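Local coordinates for protein insecticidal Delta-Endotoxin Cry8Ea1 (Bacillus Thuringiensis, PDB 3EB7) that kills larvae of the underground pest Holotrichia parallela and, as a three-domain Cry toxin, probably acts by forming pores in gut-cell membranes, at residues A[233-238]-A[445-450]; A[498-503]-A[584-589]. One frame throughout, in Å; residues are numbered along the deposited sequence.

Overall arrangement
The chain first builds the helical N-terminal domain, then runs through residues 233-238 and on through about 200 residues rich in strands. Contact 1 closes that long excursion when 445-450 pairs in parallel with 233-238. Some 50 residues later the strand at 498-503 leaves, and contact 2 closes when the last strand, 578-588, whose end lies in 584-589, comes back antiparallel to it. The two closures follow in series, neither nested nor crossed. They share one sheet, in which strands 448-452 and 578-588 are neighbours. Their centres lie about 11 Å apart. Contact 1 ties the segment after helix 198-220 to the C-terminal beta sheet; contact 2 pairs two strands within that sheet.

Contact 1: A[233-238]-A[445-450]; sequences ETKAQL and SDKITQ
Gln237 NE2 donates to Gln450 O at 2.8 Å, across the end of a short parallel strand pair. The bond is nearly straight (167°). It lies close to both the amide plane of Gln237 and the carbonyl plane of Gln450. The other amide atom, Gln237 OE1, is held by Asp438 N and Lys455 NZ, so the amide has partners at both ends. Gln450 answers with its own amide. One water accepts from Gln237 N and donates to Gln450 OE1, 2.6 Å away. The same OE1 rests against Ala236 CB, while Gln450 NE2 lies 3.4 Å from Thr234 CG2.

The backbone ladder has three bonds. Ile448 takes part twice: its N donates to Glu233 O and its O accepts from Lys235 N. Gln450 N then donates to Lys235 O at 3.1 Å. This alternation marks parallel pairing. Thr234 and Ile448 put their side chains on one face, Lys235 and Thr449 on the other.

At the other end Glu233 and Lys447 run side by side. Glu233 CG is anti to the backbone N (chi1 -175°), and the extended chain brings OE1 to 2.8 Å from Lys447 NZ. Lys447 NZ meets Glu233 OE1 on its anti side, 30° out of the carboxylate plane, in a salt bridge. Lys235 NZ also stands 4.6 Å from Lys447 NZ. Tyr444 lies by both lysines, with a cation-pi contact to Lys447.

Glu233 probably offsets part of the repulsion between the lysines. The short ladder thus has a charge pair at one end and a glutamine-to-backbone bond at the other.

Contact 2: A[498-503]-A[584-589]; sequences KYRVRI and ELIPVN
Arg502 CG sits between its backbone N and carbonyl carbon (chi1 48°), and the chain extends from there to NE, which carries the guanidinium across to Glu584. Glu584, extended beyond CG, brings OE1 to that group's edge. NE and NH2 of Arg502 both donate to this one oxygen, Glu584 OE1, at 2.7 and 2.8 Å. OE1 lies in the guanidinium plane, but the carboxylate is turned 53° from it. Glu584 OE2 goes to Tyr230 OH and Arg582 NE.

Ile586 CD1 reaches both Arg502 and Arg500, lying over one face of each guanidinium, offset toward the rim. Ile586 CD1 is also 3.5 Å from Arg502 CG. Arg500 NH1 is bound by Phe549 O and Ser548 OG. Val588 CG2 packs on Arg500 CG at 3.8 Å.

The opposite face of the sheet is largely apolar. Val501 CG2 meets Leu585 CD2 at 3.5 Å, and the Tyr499 ring meets Pro587 obliquely, with CE2 of Tyr499 4.2 Å from CG of Pro587.

Antiparallel backbone bonds join Arg500 with Ile586 and Arg502 with Glu584, two in each pair. The buried carboxylate has donors on both oxygens, which probably keeps it ionised and ties the final strand to Tyr230.

Contact 1: A[233-238]-A[445-450]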
# COMPACT_ATOMS: atom_id res chain seq x y z
N GLU A 233 19.94 -1.46 5.67
CA GLU A 233 18.92 -2.00 4.80
C GLU A 233 17.71 -2.58 5.56
O GLU A 233 17.87 -3.40 6.50
CB GLU A 233 19.56 -3.06 3.90
CG GLU A 233 18.62 -3.60 2.85
CD GLU A 233 19.36 -4.16 1.65
OE1 GLU A 233 18.82 -5.11 1.02
OE2 GLU A 233 20.47 -3.63 1.34
N THR A 234 16.52 -2.14 5.15
CA THR A 234 15.24 -2.53 5.78
C THR A 234 14.23 -3.14 4.80
O THR A 234 14.00 -2.59 3.73
CB THR A 234 14.59 -1.28 6.45
OG1 THR A 234 15.50 -0.77 7.42
CG2 THR A 234 13.24 -1.62 7.12
N LYS A 235 13.60 -4.26 5.20
CA LYS A 235 12.53 -4.89 4.42
C LYS A 235 11.14 -4.46 4.91
O LYS A 235 10.62 -5.05 5.86
CB LYS A 235 12.62 -6.43 4.49
CG LYS A 235 13.86 -7.09 3.85
CD LYS A 235 14.13 -6.67 2.38
CE LYS A 235 13.01 -7.09 1.42
NZ LYS A 235 13.43 -8.18 0.50
N ALA A 236 10.54 -3.47 4.25
CA ALA A 236 9.15 -3.04 4.55
C ALA A 236 8.07 -3.79 3.74
O ALA A 236 8.29 -4.19 2.62
CB ALA A 236 8.98 -1.50 4.39
N GLN A 237 6.89 -3.96 4.33
CA GLN A 237 5.77 -4.65 3.69
C GLN A 237 4.53 -3.78 3.77
O GLN A 237 4.18 -3.29 4.84
CB GLN A 237 5.46 -5.96 4.43
CG GLN A 237 6.68 -6.78 4.74
CD GLN A 237 6.35 -8.21 5.05
OE1 GLN A 237 5.82 -8.93 4.20
NE2 GLN A 237 6.66 -8.64 6.25
N LEU A 238 3.82 -3.64 2.65
CA LEU A 238 2.50 -2.97 2.64
C LEU A 238 1.44 -4.04 2.60
O LEU A 238 1.33 -4.73 1.60
CB LEU A 238 2.35 -2.04 1.43
CG LEU A 238 3.42 -0.96 1.25
CD1 LEU A 238 3.18 -0.15 -0.02
CD2 LEU A 238 3.42 -0.04 2.43
N SER A 445 19.19 -12.23 7.86
CA SER A 445 20.30 -12.15 8.81
C SER A 445 20.95 -10.79 8.74
O SER A 445 21.63 -10.38 9.66
CB SER A 445 21.38 -13.16 8.48
OG SER A 445 20.83 -14.45 8.37
N ASP A 446 20.81 -10.14 7.60
CA ASP A 446 21.60 -8.96 7.31
C ASP A 446 20.77 -7.69 7.06
O ASP A 446 21.29 -6.69 6.60
CB ASP A 446 22.62 -9.28 6.18
CG ASP A 446 21.97 -9.57 4.81
OD1 ASP A 446 20.78 -10.01 4.69
OD2 ASP A 446 22.69 -9.36 3.80
N LYS A 447 19.49 -7.75 7.39
CA LYS A 447 18.57 -6.64 7.22
C LYS A 447 17.70 -6.51 8.49
O LYS A 447 17.59 -7.46 9.27
CB LYS A 447 17.66 -6.93 6.03
CG LYS A 447 18.40 -6.90 4.72
CD LYS A 447 17.63 -7.63 3.63
CE LYS A 447 18.58 -8.03 2.47
NZ LYS A 447 17.96 -7.79 1.13
N ILE A 448 17.12 -5.34 8.70
CA ILE A 448 16.02 -5.12 9.61
C ILE A 448 14.76 -5.67 8.93
O ILE A 448 14.40 -5.23 7.82
CB ILE A 448 15.87 -3.59 9.96
CG1 ILE A 448 17.15 -3.08 10.66
CG2 ILE A 448 14.59 -3.32 10.77
CD1 ILE A 448 17.26 -1.59 10.93
N THR A 449 14.12 -6.68 9.54
CA THR A 449 12.90 -7.25 8.96
C THR A 449 11.68 -6.64 9.62
O THR A 449 11.56 -6.66 10.83
CB THR A 449 12.88 -8.80 9.10
OG1 THR A 449 14.18 -9.32 8.74
CG2 THR A 449 11.89 -9.39 8.18
N GLN A 450 10.78 -6.07 8.82
CA GLN A 450 9.49 -5.59 9.37
C GLN A 450 8.41 -6.61 9.13
O GLN A 450 8.25 -7.09 8.00
CB GLN A 450 9.08 -4.24 8.76
CG GLN A 450 10.01 -3.10 9.15
CD GLN A 450 9.62 -1.79 8.51
OE1 GLN A 450 8.60 -1.70 7.83
NE2 GLN A 450 10.41 -0.77 8.74
O HOH W 1 6.39 -2.89 7.26

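Contact 2: A[498-503]-A[584-589]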
# COMPACT_ATOMS: atom_id res chain seq x y z
N LYS A 498 22.07 -13.84 16.32
CA LYS A 498 21.25 -13.14 17.32
C LYS A 498 20.37 -12.03 16.71
O LYS A 498 20.77 -11.35 15.77
CB LYS A 498 22.12 -12.51 18.41
CG LYS A 498 23.07 -13.45 19.09
CD LYS A 498 22.32 -14.48 19.89
CE LYS A 498 23.07 -14.80 21.18
NZ LYS A 498 24.54 -14.44 21.04
N TYR A 499 19.21 -11.86 17.31
CA TYR A 499 18.29 -10.82 16.94
C TYR A 499 17.79 -10.17 18.22
O TYR A 499 17.66 -10.83 19.26
CB TYR A 499 17.07 -11.41 16.20
CG TYR A 499 17.36 -12.00 14.84
CD1 TYR A 499 17.61 -13.37 14.69
CD2 TYR A 499 17.41 -11.18 13.69
CE1 TYR A 499 17.91 -13.92 13.44
CE2 TYR A 499 17.71 -11.71 12.44
CZ TYR A 499 17.96 -13.10 12.32
OH TYR A 499 18.23 -13.64 11.09
N ARG A 500 17.51 -8.88 18.15
CA ARG A 500 16.66 -8.26 19.13
C ARG A 500 15.46 -7.74 18.37
O ARG A 500 15.49 -7.65 17.13
CB ARG A 500 17.37 -7.14 19.89
CG ARG A 500 17.66 -5.93 19.07
CD ARG A 500 18.58 -4.97 19.77
NE ARG A 500 18.59 -3.64 19.17
CZ ARG A 500 17.55 -2.80 19.17
NH1 ARG A 500 16.38 -3.14 19.73
NH2 ARG A 500 17.67 -1.61 18.61
N VAL A 501 14.43 -7.38 19.12
CA VAL A 501 13.11 -7.08 18.65
C VAL A 501 12.68 -5.71 19.16
O VAL A 501 12.92 -5.37 20.32
CB VAL A 501 12.08 -8.14 19.21
CG1 VAL A 501 10.65 -7.64 19.16
CG2 VAL A 501 12.20 -9.45 18.46
N ARG A 502 12.02 -4.93 18.31
CA ARG A 502 11.26 -3.79 18.77
C ARG A 502 9.90 -3.82 18.11
O ARG A 502 9.75 -4.29 16.99
CB ARG A 502 11.98 -2.46 18.56
CG ARG A 502 12.56 -2.27 17.17
CD ARG A 502 12.99 -0.85 16.99
NE ARG A 502 13.15 -0.63 15.58
CZ ARG A 502 14.16 0.00 15.00
NH1 ARG A 502 15.11 0.54 15.74
NH2 ARG A 502 14.19 0.12 13.67
N ILE A 503 8.90 -3.33 18.83
CA ILE A 503 7.53 -3.46 18.43
C ILE A 503 6.94 -2.07 18.28
O ILE A 503 7.02 -1.29 19.20
CB ILE A 503 6.70 -4.30 19.45
CG1 ILE A 503 7.21 -5.75 19.53
CG2 ILE A 503 5.23 -4.35 19.08
CD1 ILE A 503 7.95 -6.04 20.75
N GLU A 584 9.82 -5.46 14.42
CA GLU A 584 11.03 -5.35 13.61
C GLU A 584 12.08 -6.18 14.31
O GLU A 584 12.25 -6.10 15.53
CB GLU A 584 11.48 -3.90 13.40
CG GLU A 584 10.33 -2.98 12.96
CD GLU A 584 10.76 -1.53 12.75
OE1 GLU A 584 11.72 -1.09 13.38
OE2 GLU A 584 10.13 -0.83 11.94
N LEU A 585 12.75 -7.00 13.50
CA LEU A 585 13.81 -7.88 13.90
C LEU A 585 15.11 -7.28 13.41
O LEU A 585 15.26 -6.97 12.23
CB LEU A 585 13.61 -9.27 13.30
CG LEU A 585 12.51 -10.07 14.02
CD1 LEU A 585 11.90 -11.14 13.11
CD2 LEU A 585 13.09 -10.68 15.30
N ILE A 586 16.04 -7.13 14.35
CA ILE A 586 17.28 -6.40 14.14
C ILE A 586 18.40 -7.38 14.47
O ILE A 586 18.52 -7.81 15.63
CB ILE A 586 17.33 -5.13 15.07
CG1 ILE A 586 16.12 -4.23 14.82
CG2 ILE A 586 18.68 -4.34 14.96
CD1 ILE A 586 15.61 -3.50 16.03
N PRO A 587 19.25 -7.71 13.47
CA PRO A 587 20.39 -8.60 13.76
C PRO A 587 21.42 -7.94 14.72
O PRO A 587 21.81 -6.79 14.55
CB PRO A 587 21.01 -8.85 12.36
CG PRO A 587 20.00 -8.36 11.40
CD PRO A 587 19.25 -7.28 12.07
N VAL A 588 21.82 -8.68 15.74
CA VAL A 588 22.75 -8.21 16.75
C VAL A 588 24.05 -8.96 16.48
O VAL A 588 24.05 -10.18 16.36
CB VAL A 588 22.19 -8.51 18.17
CG1 VAL A 588 23.21 -8.21 19.27
CG2 VAL A 588 20.93 -7.73 18.39
N ASN A 589 25.14 -8.22 16.33
CA ASN A 589 26.43 -8.81 16.01
C ASN A 589 27.52 -8.53 17.06
O ASN A 589 28.61 -9.14 17.05
CB ASN A 589 26.86 -8.39 14.60
CG ASN A 589 25.88 -8.87 13.53
OD1 ASN A 589 25.67 -10.08 13.36
ND2 ASN A 589 25.26 -7.94 12.82
OXT ASN A 589 27.33 -7.70 17.96
O HOH W 2 24.95 -12.94 16.26